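Local coordinates for protein 2-oxoglutarate dehydrogenase E3 component (Thermus thermophilus, PDB 2YQU) that probably oxidises protein-bound dihydrolipoamide with NAD(+), using one FAD per subunit, as the E3 component of the 2-oxoglutarate dehydrogenase complex, at residues Arg212-Glu215 against Arg216-Lys220; Val243-Glu246 against Gly247-Leu251. All coordinates share one frame; numbering follows the deposited sequence.

Interaction 1 (Arg212-Glu215 against Arg216-Lys220)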
loop_
_atom_site.group_PDB
_atom_site.type_symbol
_atom_site.label_atom_id
_atom_site.label_comp_id
_atom_site.label_asym_id
_atom_site.label_seq_id
_atom_site.Cartn_x
_atom_site.Cartn_y
_atom_site.Cartn_z
ATOM N N ARG A 212 10.262 19.826 -4.239
ATOM C CA ARG A 212 9.643 20.869 -5.059
ATOM C C ARG A 212 8.170 20.565 -5.291
ATOM O O ARG A 212 7.326 21.450 -5.188
ATOM C CB ARG A 212 10.363 21.015 -6.399
ATOM C CG ARG A 212 11.681 21.747 -6.307
ATOM C CD ARG A 212 12.199 22.296 -7.629
ATOM N NE ARG A 212 13.653 22.435 -7.565
ATOM C CZ ARG A 212 14.525 21.456 -7.800
ATOM N NH1 ARG A 212 14.118 20.245 -8.175
ATOM N NH2 ARG A 212 15.822 21.700 -7.684
ATOM N N ALA A 213 7.865 19.302 -5.578
ATOM C CA ALA A 213 6.488 18.889 -5.819
ATOM C C ALA A 213 5.647 19.032 -4.562
ATOM O O ALA A 213 4.497 19.462 -4.625
ATOM C CB ALA A 213 6.444 17.472 -6.323
ATOM N N ALA A 214 6.231 18.695 -3.419
ATOM C CA ALA A 214 5.527 18.773 -2.147
ATOM C C ALA A 214 5.129 20.220 -1.867
ATOM O O ALA A 214 3.994 20.486 -1.500
ATOM C CB ALA A 214 6.392 18.230 -1.025
ATOM N N GLU A 215 6.064 21.146 -2.057
ATOM C CA GLU A 215 5.789 22.568 -1.853
ATOM C C GLU A 215 4.620 23.055 -2.715
ATOM O O GLU A 215 3.755 23.781 -2.229
ATOM C CB GLU A 215 7.045 23.415 -2.108
ATOM C CG GLU A 215 6.809 24.906 -1.900
ATOM C CD GLU A 215 8.082 25.727 -1.745
ATOM O OE1 GLU A 215 7.958 26.952 -1.530
ATOM O OE2 GLU A 215 9.197 25.170 -1.847
ATOM N N ARG A 216 4.597 22.654 -3.984
ATOM C CA ARG A 216 3.500 23.011 -4.893
ATOM C C ARG A 216 2.148 22.498 -4.389
ATOM O O ARG A 216 1.149 23.215 -4.417
ATOM C CB ARG A 216 3.743 22.443 -6.297
ATOM C CG ARG A 216 4.562 23.321 -7.212
ATOM C CD ARG A 216 4.595 22.827 -8.661
ATOM N NE ARG A 216 5.927 22.980 -9.256
ATOM C CZ ARG A 216 6.866 22.025 -9.336
ATOM N NH1 ARG A 216 6.662 20.794 -8.868
ATOM N NH2 ARG A 216 8.032 22.311 -9.897
ATOM N N VAL A 217 2.121 21.253 -3.932
ATOM C CA VAL A 217 0.889 20.614 -3.483
ATOM C C VAL A 217 0.353 21.298 -2.226
ATOM O O VAL A 217 -0.845 21.577 -2.126
ATOM C CB VAL A 217 1.112 19.101 -3.231
ATOM C CG1 VAL A 217 -0.089 18.466 -2.531
ATOM C CG2 VAL A 217 1.400 18.389 -4.535
ATOM N N PHE A 218 1.233 21.586 -1.271
ATOM C CA PHE A 218 0.792 22.175 -0.014
ATOM C C PHE A 218 0.331 23.609 -0.192
ATOM O O PHE A 218 -0.585 24.041 0.499
ATOM C CB PHE A 218 1.884 22.067 1.051
ATOM C CG PHE A 218 2.177 20.652 1.463
ATOM C CD1 PHE A 218 3.485 20.171 1.472
ATOM C CD2 PHE A 218 1.145 19.796 1.845
ATOM C CE1 PHE A 218 3.759 18.857 1.862
ATOM C CE2 PHE A 218 1.414 18.484 2.229
ATOM C CZ PHE A 218 2.725 18.020 2.238
ATOM N N LYS A 219 0.940 24.324 -1.138
ATOM C CA LYS A 219 0.481 25.670 -1.511
ATOM C C LYS A 219 -0.909 25.603 -2.135
ATOM O O LYS A 219 -1.780 26.414 -1.810
ATOM C CB LYS A 219 1.456 26.342 -2.477
ATOM C CG LYS A 219 2.652 26.979 -1.789
ATOM C CD LYS A 219 3.607 27.567 -2.805
ATOM C CE LYS A 219 4.892 28.023 -2.148
ATOM N NZ LYS A 219 5.868 28.499 -3.157
ATOM N N LYS A 220 -1.121 24.636 -3.024
ATOM C CA LYS A 220 -2.438 24.458 -3.637
ATOM C C LYS A 220 -3.499 24.144 -2.588
ATOM O O LYS A 220 -4.628 24.638 -2.682
ATOM C CB LYS A 220 -2.415 23.366 -4.703
ATOM C CG LYS A 220 -3.621 23.412 -5.628
ATOM C CD LYS A 220 -3.757 22.142 -6.444
ATOM C CE LYS A 220 -5.022 22.168 -7.313
ATOM N NZ LYS A 220 -4.836 22.981 -8.556
#
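Glu215 and Lys219, one helical turn apart, run alongside each other and point the same way, joined by a salt bridge of 3.1 Å between Glu215 OE1 and Lys219 NZ. The ammonium does not lie in the plane of the carboxylate but meets OE1 from above it, 38° out. Both chains are extended beyond CG, and the aliphatic parts touch as well as the charges: Lys219 CE packs 3.7 Å from Glu215 CG. Lys219 CG stands anti to its carbonyl carbon (chi1 -82°), which sends the chain back along the helix over Glu215 O. With an alanine in place of Glu215, the Lys219 ammonium would probably lose its anionic mate and its chain would be freer to swing. Beneath these side chains runs the regular i to i+4 ladder of an alpha-helix, from Arg216 N to Arg212 O through to Lys219 N to Glu215 O at 3.1 Å. This is helix 208-221, the crossover between strands 192-196 and 224-226 in a beta-alpha-beta unit of the Rossmann-type domain that binds NAD(+). Another side of the helix is apolar. Here the Phe218 ring reaches back over the preceding turn, its CD1 3.0 Å from Ala214 O and its CE1 4.0 Å from Ala214 CB, while Ile346, Leu180 and Val184 pack around the ring. On the more exposed side, Arg216 bends at chi3 (-140°) and lays one face of its guanidinium over Arg212 O, with NH1 3.6 Å from Ala213 CA. The two arginines carry like charges, yet Arg212 NE and Arg216 NH2 remain 6.1 Å apart. Val217 turns CG2 to within 3.3 Å of Ala213 O.

Interaction 2 (Val243-Glu246 against Gly247-Leu251)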
loop_
_atom_site.group_PDB
_atom_site.type_symbol
_atom_site.label_atom_id
_atom_site.label_comp_id
_atom_site.label_asym_id
_atom_site.label_seq_id
_atom_site.Cartn_x
_atom_site.Cartn_y
_atom_site.Cartn_z
ATOM N N VAL A 243 6.576 36.318 15.560
ATOM C CA VAL A 243 7.724 35.719 14.912
ATOM C C VAL A 243 8.410 36.829 14.135
ATOM O O VAL A 243 7.844 37.360 13.189
ATOM C CB VAL A 243 7.300 34.603 13.927
ATOM C CG1 VAL A 243 8.530 34.002 13.233
ATOM C CG2 VAL A 243 6.484 33.526 14.646
ATOM N N GLU A 244 9.618 37.194 14.544
ATOM C CA GLU A 244 10.380 38.216 13.839
ATOM C C GLU A 244 11.282 37.564 12.799
ATOM O O GLU A 244 11.870 36.510 13.052
ATOM C CB GLU A 244 11.200 39.037 14.836
ATOM C CG GLU A 244 10.349 39.754 15.872
ATOM C CD GLU A 244 11.164 40.370 16.998
ATOM O OE1 GLU A 244 10.583 40.651 18.060
ATOM O OE2 GLU A 244 12.382 40.572 16.834
ATOM N N LEU A 245 11.367 38.186 11.626
ATOM C CA LEU A 245 12.220 37.719 10.538
ATOM C C LEU A 245 13.378 38.682 10.321
ATOM O O LEU A 245 13.272 39.865 10.614
ATOM C CB LEU A 245 11.428 37.608 9.232
ATOM C CG LEU A 245 10.125 36.809 9.246
ATOM C CD1 LEU A 245 9.512 36.807 7.857
ATOM C CD2 LEU A 245 10.372 35.394 9.730
ATOM N N GLU A 246 14.474 38.165 9.779
ATOM C CA GLU A 246 15.599 38.996 9.381
ATOM C C GLU A 246 15.117 40.065 8.404
ATOM O O GLU A 246 14.468 39.748 7.405
ATOM C CB GLU A 246 16.689 38.146 8.727
ATOM C CG GLU A 246 17.734 38.970 7.996
ATOM C CD GLU A 246 18.987 38.188 7.678
ATOM O OE1 GLU A 246 20.079 38.750 7.862
ATOM O OE2 GLU A 246 18.885 37.025 7.240
ATOM N N GLY A 247 15.431 41.323 8.709
ATOM C CA GLY A 247 15.027 42.455 7.894
ATOM C C GLY A 247 13.931 43.323 8.496
ATOM O O GLY A 247 13.703 44.422 7.999
ATOM N N GLY A 248 13.241 42.839 9.531
ATOM C CA GLY A 248 12.253 43.633 10.253
ATOM C C GLY A 248 10.811 43.137 10.261
ATOM O O GLY A 248 10.011 43.595 11.083
ATOM N N GLU A 249 10.470 42.204 9.373
ATOM C CA GLU A 249 9.089 41.723 9.263
ATOM C C GLU A 249 8.672 40.954 10.513
ATOM O O GLU A 249 9.434 40.150 11.044
ATOM C CB GLU A 249 8.904 40.848 8.020
ATOM C CG GLU A 249 7.459 40.436 7.766
ATOM C CD GLU A 249 7.290 39.538 6.558
ATOM O OE1 GLU A 249 6.183 38.987 6.380
ATOM O OE2 GLU A 249 8.247 39.384 5.779
ATOM N N VAL A 250 7.456 41.219 10.977
ATOM C CA VAL A 250 6.907 40.571 12.159
ATOM C C VAL A 250 5.594 39.898 11.788
ATOM O O VAL A 250 4.691 40.538 11.253
ATOM C CB VAL A 250 6.659 41.582 13.299
ATOM C CG1 VAL A 250 6.119 40.881 14.542
ATOM C CG2 VAL A 250 7.934 42.352 13.617
ATOM N N LEU A 251 5.509 38.599 12.049
ATOM C CA LEU A 251 4.283 37.847 11.872
ATOM C C LEU A 251 3.660 37.606 13.232
ATOM O O LEU A 251 4.356 37.476 14.233
ATOM C CB LEU A 251 4.561 36.512 11.172
ATOM C CG LEU A 251 5.054 36.592 9.729
ATOM C CD1 LEU A 251 5.446 35.206 9.235
ATOM C CD2 LEU A 251 4.010 37.203 8.817
HETATM O O HOH W 1 12.279 41.140 6.943
#
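Val243 and Leu251 exchange two backbone hydrogen bonds, Val243 N to Leu251 O at 2.8 Å and Leu251 N to Val243 O at 2.9 Å, and so form a hydrogen-bonded pair of an antiparallel beta hairpin. Nearer the bend, Leu245 N donates to Glu249 O at 2.8 Å. A type II turn from Leu245 to Gly248 closes the hairpin through a bond of 3.2 Å from Gly248 N to Leu245 O. Gly247 and Gly248 both have positive phi; at either, a CB would be pressed against the preceding carbonyl oxygen. One water spans the bend, donating to Glu246 O at 2.6 Å and accepting from Glu249 N. Between these bonds, Glu244 faces Val250 as a non-hydrogen-bonded pair, where Val250 CA makes a CA-H...O contact with Val243 O and Glu244 CA makes another with Glu249 O.

Glu244 OE1 is paired with Arg242, two residues back on its own strand, whereas Glu249 OE1 makes a salt bridge to Arg226 of strand 224-226. The side chains of Val243 and Leu251 emerge on the same face, their CB atoms 4.3 Å apart, and pack on Leu196 and Ile171 of the neighbouring parallel sheet. Val243 also touches Val231, which binds NAD(+) in this protein although none is bound to this chain. Beside the turn, Leu245 and Glu249 run side by side in the same direction. Leu245 CG lies anti to its carbonyl carbon (chi1 -52°), and its branch CD1 rests against the carboxylate, 3.8 Å from Glu249 CD and 3.5 Å from Glu249 OE2.

Overall arrangement
Interaction 1 precedes interaction 2 along the chain, and both belong to the part of the fold that binds NAD(+). Their centres lie 24 Å apart and their nearest atoms about 13 Å, so they do not touch. The link between them is the parallel sheet: helix 208-221 leads into the edge strand 224-226, after which the chain enters the three-stranded antiparallel sheet containing the hairpin of interaction 2. Side chains from both contacts rest on strand 224-226, those of interaction 1 on Ile225 and those of interaction 2 on Arg226. Helix and hairpin thus pack against one Rossmann-type sheet, the helix as a crossover and the hairpin through side chains laid on strands 169-173, 192-196 and 224-226.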